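Local coordinates for protein histidinol-phosphatase (Bordetella pertussis, PDB 3FVV) that probably removes the phosphate of L-histidinol phosphate to give L-histidinol, late in histidine biosynthesis, as a magnesium-dependent hydrolase of the HAD superfamily, at residues R4-D10 with G108-V114; H133-D138 with R163-W167; S185-V191 with S206-I212. The contacts are given in a common frame with arbitrary orientation. Numbering follows the deposited sequence.

Interaction 1 (R4-D10 with G108-V114); sequences RRLALFD and GDLCALV
Two parallel strands, 5-9 and 110-114, run side by side with axes 4.7 Å apart and 22° between their directions. Extended throughout, they pair L6 with L110 and L8 with A112, side chains on one face, and A7 with C111 and F9 with L113 on the other. The hydrogen bonds zigzag: L110 N to R5 O (3.0 Å), A7 N to L110 O (2.8 Å), A112 N to A7 O (3.1 Å), F9 N to A112 O (2.9 Å) and V114 N to F9 O (2.8 Å). Backbone groups of L6 and L8 turn to strand 180-185 instead, L6 with E180 and Y182, L8 with Y182 and Y184. G108 (phi 91°) closes a Schellman motif, its O accepting from R4 NE at 2.8 Å. R5 (chi1 m) forms a salt bridge to D109: NE to OD1 3.1 Å, NH2 to OD2 2.8 Å. H104 bonds D109 OD2, and water 1 joins R5 N (3.0 Å) to D109 OD1 (2.5 Å). D10, after F9, turns its CB away; T14 bonds its OD2 and K160 pairs with OD1, consistent with the nucleophilic aspartate of HAD hydrolases. A7, F9 and C111 pack against helix 95-106, and strand 133-142 continues the sheet beyond 110-115.

Interaction 2 (H133-D138 with R163-W167); sequences HLIATD and RVNQW
In this Rossmann-like HAD core, helix 158-170 packs over strand 133-142, segments 133-136 and 163-167 having axes 9.3 Å apart at 141°. I135 points its CB toward the helix (chi1 m, chi2 t), with CG2 3.4 Å from R163 CB, CD1 4.1 Å from V164 CG2 and CD1 over one face of the W167 indole, which also touches L6 and L8 of strand 5-9. W167 (chi1 t, chi2 71°) meets H133 (chi1 m, chi2 -71°) obliquely, imidazole and five-membered ring centroids 5.2 Å apart, planes at 53°. R163 (chi1 to chi3 all m) folds back and lays one guanidinium face over I135 CG2; R163 NH1 also donates to T153 O. D138 (chi1 m) directly offers R163 charge alone, OD2 to NH2 3.4 Å and well out of the guanidinium plane. Water 3 accepts from R163 NH2 (3.1 Å) and A136 N (2.9 Å) and lies 2.8 Å from D138 OD1, also bonded by S119. A136 O accepts from both terminal nitrogens, R163 NH1 at 2.9 Å and R163 NH2 at 3.1 Å.

Interaction 3 (S185-V191 with S206-I212); sequences SDSVNDV and SPGLREI
This is a loop-to-helix contact on the C-terminal side of the sheet: the turn that leaves strand 180-185 packs against the first turns of helix 207-216. Its one direct hydrogen bond runs from S206 N to D186 O, 3.0 Å. S206 is the N-cap of the helix; with chi1 p its OG accepts from L209 N at 3.2 Å. Water 4 links the same hydroxyl to the loop, lying 2.5 Å from S206 OG and 2.8 Å from V188 N, whose proton it accepts. Farther along the helix the contact is apolar. V188 and L209 have the closest CA atoms, 5.3 Å apart. V188 (chi1 t) sets CG2 4.0 Å from L209 CB and 4.1 Å from I212 CD1, and 3.7 Å from G208 C. At G208 an ideal CB would lie only 3.1 Å from V188 CG2, a tight fit. L209 (chi1 t, chi2 p) pushes CD2 against the loop backbone, 3.3 Å from S185 O, while V191 CG2 sits 4.3 Å from both L209 CD1 and I212 CD1.

The loop holds its shape through an ST turn, N189 N to S187 OG at 2.9 Å, a short 3-10 segment at 188-189, and S185 OG donating to D190 OD2 at 2.7 Å. K160 forms a salt bridge with D190; D186 and D190 probably belong to the acidic motif that, with the nucleophilic aspartate, builds the magnesium site in HAD relatives. S185 bonds through its backbone to I201 and A203 of strand 199-203, helix 191-196 follows the loop, and R210 reaches D222 after strand 219-221.

How the interactions relate
Interactions 1 and 2 share one sheet: strands 110-115 and 133-142 are neighbours, with L113 O 2.7 Å from I135 N and L113 N 3.0 Å from H133 O, both probable hydrogen bonds. Interactions 1 and 3 meet where the chain leaves strands 5-9 and 180-185. There D10 OD2 is 3.0 Å from D186 OD1, like charges that a metal would offset, and 3.3 Å from S185 OG, a probable hydrogen bond. A sulfate, probably from the crystallisation liquor, about 3 Å from the D10 side chain is consistent with a phosphate-binding pocket. Interactions 2 and 3 stay apart, nearest atoms about 9 Å, but the helix of interaction 2 supplies one lysine to the acids of both other contacts.

Interaction 1 (R4-D10 with G108-V114)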
loop_
_atom_site.group_PDB
_atom_site.type_symbol
_atom_site.label_atom_id
_atom_site.label_comp_id
_atom_site.label_asym_id
_atom_site.label_seq_id
_atom_site.Cartn_x
_atom_site.Cartn_y
_atom_site.Cartn_z
ATOM N N ARG A 4 5.175 -10.572 -22.471
ATOM C CA ARG A 4 5.058 -10.386 -21.028
ATOM C C ARG A 4 3.908 -9.436 -20.586
ATOM O O ARG A 4 3.516 -8.530 -21.308
ATOM C CB ARG A 4 6.383 -9.928 -20.448
ATOM C CG ARG A 4 6.457 -10.280 -18.985
ATOM C CD ARG A 4 7.769 -9.916 -18.366
ATOM N NE ARG A 4 7.883 -10.615 -17.082
ATOM C CZ ARG A 4 8.888 -10.466 -16.213
ATOM N NH1 ARG A 4 9.895 -9.613 -16.486
ATOM N NH2 ARG A 4 8.882 -11.169 -15.072
ATOM N N ARG A 5 3.339 -9.681 -19.416
ATOM C CA ARG A 5 2.340 -8.772 -18.864
ATOM C C ARG A 5 2.858 -8.164 -17.561
ATOM O O ARG A 5 3.778 -8.696 -16.936
ATOM C CB ARG A 5 1.012 -9.479 -18.694
ATOM C CG ARG A 5 0.664 -10.271 -20.026
ATOM C CD ARG A 5 -0.512 -11.148 -19.888
ATOM N NE ARG A 5 -0.461 -11.857 -18.607
ATOM C CZ ARG A 5 -1.468 -12.588 -18.145
ATOM N NH1 ARG A 5 -2.564 -12.749 -18.903
ATOM N NH2 ARG A 5 -1.379 -13.195 -16.967
ATOM N N LEU A 6 2.298 -7.025 -17.196
ATOM C CA LEU A 6 2.631 -6.366 -15.928
ATOM C C LEU A 6 1.425 -6.559 -15.005
ATOM O O LEU A 6 0.255 -6.393 -15.434
ATOM C CB LEU A 6 2.853 -4.894 -16.158
ATOM C CG LEU A 6 3.279 -4.024 -14.988
ATOM C CD1 LEU A 6 4.630 -4.425 -14.520
ATOM C CD2 LEU A 6 3.178 -2.560 -15.494
ATOM N N ALA A 7 1.708 -6.881 -13.747
ATOM C CA ALA A 7 0.654 -6.985 -12.779
ATOM C C ALA A 7 0.946 -6.171 -11.533
ATOM O O ALA A 7 1.880 -6.474 -10.767
ATOM C CB ALA A 7 0.441 -8.534 -12.410
ATOM N N LEU A 8 0.100 -5.188 -11.279
ATOM C CA LEU A 8 0.230 -4.295 -10.158
ATOM C C LEU A 8 -0.913 -4.567 -9.174
ATOM O O LEU A 8 -2.094 -4.683 -9.561
ATOM C CB LEU A 8 0.139 -2.833 -10.628
ATOM C CG LEU A 8 1.151 -2.486 -11.757
ATOM C CD1 LEU A 8 0.909 -1.016 -12.252
ATOM C CD2 LEU A 8 2.590 -2.707 -11.362
ATOM N N PHE A 9 -0.543 -4.607 -7.899
ATOM C CA PHE A 9 -1.470 -4.810 -6.818
ATOM C C PHE A 9 -1.464 -3.693 -5.803
ATOM O O PHE A 9 -0.445 -3.376 -5.231
ATOM C CB PHE A 9 -1.137 -6.128 -6.141
ATOM C CG PHE A 9 -1.070 -7.256 -7.074
ATOM C CD1 PHE A 9 -2.225 -7.914 -7.456
ATOM C CD2 PHE A 9 0.138 -7.643 -7.608
ATOM C CE1 PHE A 9 -2.174 -8.953 -8.327
ATOM C CE2 PHE A 9 0.221 -8.703 -8.482
ATOM C CZ PHE A 9 -0.936 -9.387 -8.823
ATOM N N ASP A 10 -2.628 -3.129 -5.561
ATOM C CA ASP A 10 -2.869 -2.330 -4.349
ATOM C C ASP A 10 -2.785 -3.253 -3.117
ATOM O O ASP A 10 -2.988 -4.447 -3.219
ATOM C CB ASP A 10 -4.273 -1.690 -4.454
ATOM C CG ASP A 10 -4.586 -0.740 -3.265
ATOM O OD1 ASP A 10 -3.737 0.176 -3.005
ATOM O OD2 ASP A 10 -5.630 -0.919 -2.591
ATOM N N GLY A 108 4.465 -15.734 -15.426
ATOM C CA GLY A 108 5.637 -14.986 -15.824
ATOM C C GLY A 108 5.445 -13.473 -15.727
ATOM O O GLY A 108 6.259 -12.741 -16.210
ATOM N N ASP A 109 4.355 -12.991 -15.163
ATOM C CA ASP A 109 4.084 -11.556 -15.174
ATOM C C ASP A 109 5.144 -10.851 -14.329
ATOM O O ASP A 109 5.699 -11.453 -13.403
ATOM C CB ASP A 109 2.663 -11.252 -14.698
ATOM C CG ASP A 109 1.577 -11.819 -15.661
ATOM O OD1 ASP A 109 1.993 -12.272 -16.783
ATOM O OD2 ASP A 109 0.340 -11.784 -15.302
ATOM N N LEU A 110 5.482 -9.615 -14.684
ATOM C CA LEU A 110 6.266 -8.745 -13.799
ATOM C C LEU A 110 5.309 -8.191 -12.727
ATOM O O LEU A 110 4.406 -7.484 -13.066
ATOM C CB LEU A 110 6.909 -7.599 -14.580
ATOM C CG LEU A 110 7.664 -6.562 -13.739
ATOM C CD1 LEU A 110 8.752 -7.278 -12.918
ATOM C CD2 LEU A 110 8.214 -5.373 -14.616
ATOM N N CYS A 111 5.521 -8.507 -11.461
ATOM C CA CYS A 111 4.561 -8.181 -10.373
ATOM C C CYS A 111 5.153 -7.198 -9.345
ATOM O O CYS A 111 6.290 -7.333 -8.937
ATOM C CB CYS A 111 4.137 -9.443 -9.623
ATOM S SG CYS A 111 3.300 -10.618 -10.688
ATOM N N ALA A 112 4.319 -6.227 -8.931
ATOM C CA ALA A 112 4.686 -5.181 -7.993
ATOM C C ALA A 112 3.475 -4.870 -7.116
ATOM O O ALA A 112 2.294 -4.860 -7.585
ATOM C CB ALA A 112 5.112 -3.891 -8.743
ATOM N N LEU A 113 3.786 -4.588 -5.856
ATOM C CA LEU A 113 2.855 -4.035 -4.905
ATOM C C LEU A 113 2.981 -2.503 -4.934
ATOM O O LEU A 113 4.099 -1.960 -4.801
ATOM C CB LEU A 113 3.128 -4.630 -3.519
ATOM C CG LEU A 113 2.131 -4.492 -2.375
ATOM C CD1 LEU A 113 0.841 -5.261 -2.576
ATOM C CD2 LEU A 113 2.789 -4.962 -1.035
ATOM N N VAL A 114 1.836 -1.831 -5.157
ATOM C CA VAL A 114 1.809 -0.379 -5.263
ATOM C C VAL A 114 0.881 0.197 -4.207
ATOM O O VAL A 114 -0.368 0.089 -4.329
ATOM C CB VAL A 114 1.347 0.086 -6.686
ATOM C CG1 VAL A 114 1.689 1.584 -6.860
ATOM C CG2 VAL A 114 1.998 -0.764 -7.782
HETATM O O HOH W 1 3.677 -12.509 -18.621
#

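Interaction 2 (H133-D138 with R163-W167)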
loop_
_atom_site.group_PDB
_atom_site.type_symbol
_atom_site.label_atom_id
_atom_site.label_comp_id
_atom_site.label_asym_id
_atom_site.label_seq_id
_atom_site.Cartn_x
_atom_site.Cartn_y
_atom_site.Cartn_z
ATOM N N HIS A 133 8.886 -6.619 -6.112
ATOM C CA HIS A 133 8.952 -5.150 -6.373
ATOM C C HIS A 133 7.916 -4.450 -5.559
ATOM O O HIS A 133 6.737 -4.877 -5.555
ATOM C CB HIS A 133 8.695 -4.891 -7.854
ATOM C CG HIS A 133 9.742 -5.511 -8.733
ATOM N ND1 HIS A 133 11.031 -5.008 -8.800
ATOM C CD2 HIS A 133 9.730 -6.634 -9.480
ATOM C CE1 HIS A 133 11.757 -5.791 -9.579
ATOM N NE2 HIS A 133 10.988 -6.784 -10.004
ATOM N N LEU A 134 8.319 -3.354 -4.926
ATOM C CA LEU A 134 7.432 -2.577 -4.053
ATOM C C LEU A 134 7.504 -1.125 -4.471
ATOM O O LEU A 134 8.580 -0.552 -4.523
ATOM C CB LEU A 134 7.920 -2.634 -2.624
ATOM C CG LEU A 134 7.132 -1.805 -1.589
ATOM C CD1 LEU A 134 5.696 -2.263 -1.430
ATOM C CD2 LEU A 134 7.839 -1.841 -0.264
ATOM N N ILE A 135 6.362 -0.530 -4.717
ATOM C CA ILE A 135 6.308 0.844 -5.128
ATOM C C ILE A 135 5.423 1.522 -4.072
ATOM O O ILE A 135 4.174 1.625 -4.207
ATOM C CB ILE A 135 5.769 0.969 -6.578
ATOM C CG1 ILE A 135 6.653 0.189 -7.593
ATOM C CG2 ILE A 135 5.688 2.433 -7.000
ATOM C CD1 ILE A 135 5.898 -0.284 -8.858
ATOM N N ALA A 136 6.083 1.937 -2.994
ATOM C CA ALA A 136 5.421 2.469 -1.791
ATOM C C ALA A 136 5.937 3.856 -1.444
ATOM O O ALA A 136 7.011 4.232 -1.851
ATOM C CB ALA A 136 5.649 1.530 -0.562
ATOM N N THR A 137 5.159 4.629 -0.681
ATOM C CA THR A 137 5.643 5.921 -0.160
ATOM C C THR A 137 6.880 5.583 0.681
ATOM O O THR A 137 6.875 4.620 1.455
ATOM C CB THR A 137 4.564 6.583 0.632
ATOM O OG1 THR A 137 3.504 6.844 -0.288
ATOM C CG2 THR A 137 5.019 7.949 1.336
ATOM N N ASP A 138 7.950 6.323 0.468
ATOM C CA ASP A 138 9.205 6.018 1.113
ATOM C C ASP A 138 9.485 7.008 2.212
ATOM O O ASP A 138 9.506 8.231 1.994
ATOM C CB ASP A 138 10.384 6.019 0.133
ATOM C CG ASP A 138 10.296 4.852 -0.878
ATOM O OD1 ASP A 138 9.970 3.694 -0.471
ATOM O OD2 ASP A 138 10.547 5.124 -2.073
ATOM N N ARG A 163 5.156 7.026 -9.880
ATOM C CA ARG A 163 6.093 6.094 -9.305
ATOM C C ARG A 163 6.216 4.822 -10.139
ATOM O O ARG A 163 7.286 4.305 -10.316
ATOM C CB ARG A 163 5.698 5.768 -7.840
ATOM C CG ARG A 163 5.955 6.915 -6.917
ATOM C CD ARG A 163 7.509 7.090 -6.653
ATOM N NE ARG A 163 8.057 5.824 -6.173
ATOM C CZ ARG A 163 7.978 5.387 -4.911
ATOM N NH1 ARG A 163 7.401 6.106 -3.986
ATOM N NH2 ARG A 163 8.434 4.187 -4.572
ATOM N N VAL A 164 5.107 4.333 -10.667
ATOM C CA VAL A 164 5.134 3.144 -11.473
ATOM C C VAL A 164 5.947 3.454 -12.738
ATOM O O VAL A 164 6.773 2.633 -13.174
ATOM C CB VAL A 164 3.697 2.693 -11.833
ATOM C CG1 VAL A 164 3.759 1.685 -12.923
ATOM C CG2 VAL A 164 2.969 2.093 -10.576
ATOM N N ASN A 165 5.718 4.614 -13.367
ATOM C CA ASN A 165 6.467 4.910 -14.626
ATOM C C ASN A 165 7.984 5.099 -14.336
ATOM O O ASN A 165 8.862 4.572 -15.082
ATOM C CB ASN A 165 5.848 6.063 -15.409
ATOM C CG ASN A 165 4.458 5.720 -15.993
ATOM O OD1 ASN A 165 3.506 6.541 -15.931
ATOM N ND2 ASN A 165 4.336 4.533 -16.549
ATOM N N GLN A 166 8.297 5.738 -13.207
ATOM C CA GLN A 166 9.708 5.891 -12.823
ATOM C C GLN A 166 10.348 4.545 -12.579
ATOM O O GLN A 166 11.440 4.325 -13.037
ATOM C CB GLN A 166 9.879 6.800 -11.623
ATOM C CG GLN A 166 9.398 8.177 -11.906
ATOM C CD GLN A 166 9.403 9.096 -10.727
ATOM O OE1 GLN A 166 9.047 8.723 -9.596
ATOM N NE2 GLN A 166 9.748 10.370 -10.998
ATOM N N TRP A 167 9.653 3.626 -11.889
ATOM C CA TRP A 167 10.208 2.300 -11.632
ATOM C C TRP A 167 10.487 1.480 -12.918
ATOM O O TRP A 167 11.553 0.896 -13.082
ATOM C CB TRP A 167 9.293 1.566 -10.648
ATOM C CG TRP A 167 9.432 0.126 -10.614
ATOM C CD1 TRP A 167 10.466 -0.588 -10.107
ATOM C CD2 TRP A 167 8.484 -0.809 -11.088
ATOM N NE1 TRP A 167 10.218 -1.943 -10.246
ATOM C CE2 TRP A 167 9.004 -2.100 -10.846
ATOM C CE3 TRP A 167 7.255 -0.690 -11.722
ATOM C CZ2 TRP A 167 8.344 -3.253 -11.218
ATOM C CZ3 TRP A 167 6.585 -1.853 -12.070
ATOM C CH2 TRP A 167 7.146 -3.112 -11.829
HETATM O O HOH W 2 9.962 2.116 -6.168
HETATM O O HOH W 3 8.918 1.969 -2.400
#

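Interaction 3 (S185-V191 with S206-I212)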
loop_
_atom_site.group_PDB
_atom_site.type_symbol
_atom_site.label_atom_id
_atom_site.label_comp_id
_atom_site.label_asym_id
_atom_site.label_seq_id
_atom_site.Cartn_x
_atom_site.Cartn_y
_atom_site.Cartn_z
ATOM N N SER A 185 -7.399 -2.699 -7.438
ATOM C CA SER A 185 -7.564 -1.797 -6.324
ATOM C C SER A 185 -9.013 -1.682 -5.902
ATOM O O SER A 185 -9.903 -2.013 -6.636
ATOM C CB SER A 185 -6.961 -0.389 -6.589
ATOM O OG SER A 185 -6.884 0.363 -5.357
ATOM N N ASP A 186 -9.217 -1.136 -4.713
ATOM C CA ASP A 186 -10.543 -1.084 -4.062
ATOM C C ASP A 186 -11.146 0.301 -4.030
ATOM O O ASP A 186 -12.333 0.414 -3.737
ATOM C CB ASP A 186 -10.445 -1.487 -2.612
ATOM C CG ASP A 186 -9.609 -0.511 -1.803
ATOM O OD1 ASP A 186 -8.518 -0.231 -2.266
ATOM O OD2 ASP A 186 -10.053 0.023 -0.771
ATOM N N SER A 187 -10.341 1.317 -4.333
ATOM C CA SER A 187 -10.618 2.700 -3.944
ATOM C C SER A 187 -10.663 3.682 -5.093
ATOM O O SER A 187 -9.866 3.594 -6.045
ATOM C CB SER A 187 -9.501 3.172 -3.026
ATOM O OG SER A 187 -9.634 4.546 -2.724
ATOM N N VAL A 188 -11.537 4.686 -4.965
ATOM C CA VAL A 188 -11.640 5.726 -5.967
ATOM C C VAL A 188 -10.368 6.544 -5.993
ATOM O O VAL A 188 -10.071 7.147 -7.016
ATOM C CB VAL A 188 -12.895 6.633 -5.781
ATOM C CG1 VAL A 188 -12.905 7.755 -6.794
ATOM C CG2 VAL A 188 -14.184 5.809 -5.945
ATOM N N ASN A 189 -9.590 6.524 -4.898
ATOM C CA ASN A 189 -8.260 7.142 -4.880
ATOM C C ASN A 189 -7.361 6.632 -5.983
ATOM O O ASN A 189 -6.485 7.338 -6.440
ATOM C CB ASN A 189 -7.533 6.894 -3.561
ATOM C CG ASN A 189 -8.012 7.801 -2.404
ATOM O OD1 ASN A 189 -7.923 7.422 -1.224
ATOM N ND2 ASN A 189 -8.425 8.983 -2.719
ATOM N N ASP A 190 -7.549 5.386 -6.380
ATOM C CA ASP A 190 -6.696 4.757 -7.403
ATOM C C ASP A 190 -7.230 4.746 -8.851
ATOM O O ASP A 190 -6.658 4.073 -9.748
ATOM C CB ASP A 190 -6.360 3.338 -6.980
ATOM C CG ASP A 190 -5.173 3.288 -6.019
ATOM O OD1 ASP A 190 -4.402 4.274 -6.046
ATOM O OD2 ASP A 190 -5.028 2.287 -5.258
ATOM N N VAL A 191 -8.259 5.526 -9.125
ATOM C CA VAL A 191 -8.726 5.687 -10.510
ATOM C C VAL A 191 -7.551 6.130 -11.422
ATOM O O VAL A 191 -7.421 5.673 -12.541
ATOM C CB VAL A 191 -9.940 6.671 -10.557
ATOM C CG1 VAL A 191 -10.288 7.191 -12.071
ATOM C CG2 VAL A 191 -11.172 6.056 -9.795
ATOM N N SER A 206 -15.158 -0.175 -3.072
ATOM C CA SER A 206 -16.011 0.698 -2.325
ATOM C C SER A 206 -17.230 0.916 -3.212
ATOM O O SER A 206 -17.189 0.645 -4.425
ATOM C CB SER A 206 -15.286 2.067 -2.069
ATOM O OG SER A 206 -15.119 2.778 -3.302
ATOM N N PRO A 207 -18.333 1.375 -2.629
ATOM C CA PRO A 207 -19.497 1.688 -3.496
ATOM C C PRO A 207 -19.153 2.654 -4.627
ATOM O O PRO A 207 -19.600 2.485 -5.757
ATOM C CB PRO A 207 -20.503 2.294 -2.519
ATOM C CG PRO A 207 -20.183 1.627 -1.216
ATOM C CD PRO A 207 -18.674 1.469 -1.198
ATOM N N GLY A 208 -18.329 3.646 -4.345
ATOM C CA GLY A 208 -17.946 4.574 -5.399
ATOM C C GLY A 208 -17.244 3.894 -6.547
ATOM O O GLY A 208 -17.592 4.119 -7.707
ATOM N N LEU A 209 -16.255 3.052 -6.231
ATOM C CA LEU A 209 -15.507 2.410 -7.290
ATOM C C LEU A 209 -16.340 1.322 -7.979
ATOM O O LEU A 209 -16.189 1.100 -9.178
ATOM C CB LEU A 209 -14.187 1.857 -6.776
ATOM C CG LEU A 209 -13.291 1.170 -7.834
ATOM C CD1 LEU A 209 -12.837 2.176 -8.890
ATOM C CD2 LEU A 209 -12.051 0.496 -7.174
ATOM N N ARG A 210 -17.195 0.630 -7.223
ATOM C CA ARG A 210 -18.044 -0.409 -7.821
ATOM C C ARG A 210 -18.913 0.206 -8.921
ATOM O O ARG A 210 -19.076 -0.373 -9.982
ATOM C CB ARG A 210 -18.922 -1.097 -6.784
ATOM C CG ARG A 210 -19.646 -2.340 -7.330
ATOM C CD ARG A 210 -20.454 -3.028 -6.233
ATOM N NE ARG A 210 -19.654 -3.414 -5.078
ATOM C CZ ARG A 210 -18.977 -4.566 -4.948
ATOM N NH1 ARG A 210 -18.968 -5.472 -5.912
ATOM N NH2 ARG A 210 -18.242 -4.797 -3.845
ATOM N N GLU A 211 -19.434 1.405 -8.663
ATOM C CA GLU A 211 -20.262 2.125 -9.643
ATOM C C GLU A 211 -19.469 2.457 -10.908
ATOM O O GLU A 211 -19.913 2.202 -12.025
ATOM C CB GLU A 211 -20.738 3.402 -8.979
ATOM C CG GLU A 211 -21.406 4.417 -9.876
ATOM C CD GLU A 211 -22.280 5.396 -9.079
ATOM O OE1 GLU A 211 -22.100 5.515 -7.834
ATOM O OE2 GLU A 211 -23.163 6.035 -9.700
ATOM N N ILE A 212 -18.266 2.980 -10.717
ATOM C CA ILE A 212 -17.371 3.275 -11.826
ATOM C C ILE A 212 -16.984 2.023 -12.608
ATOM O O ILE A 212 -16.968 2.064 -13.848
ATOM C CB ILE A 212 -16.083 3.952 -11.314
ATOM C CG1 ILE A 212 -16.428 5.365 -10.831
ATOM C CG2 ILE A 212 -15.002 3.948 -12.411
ATOM C CD1 ILE A 212 -15.449 5.913 -9.853
HETATM O O HOH W 4 -13.464 4.577 -2.900
#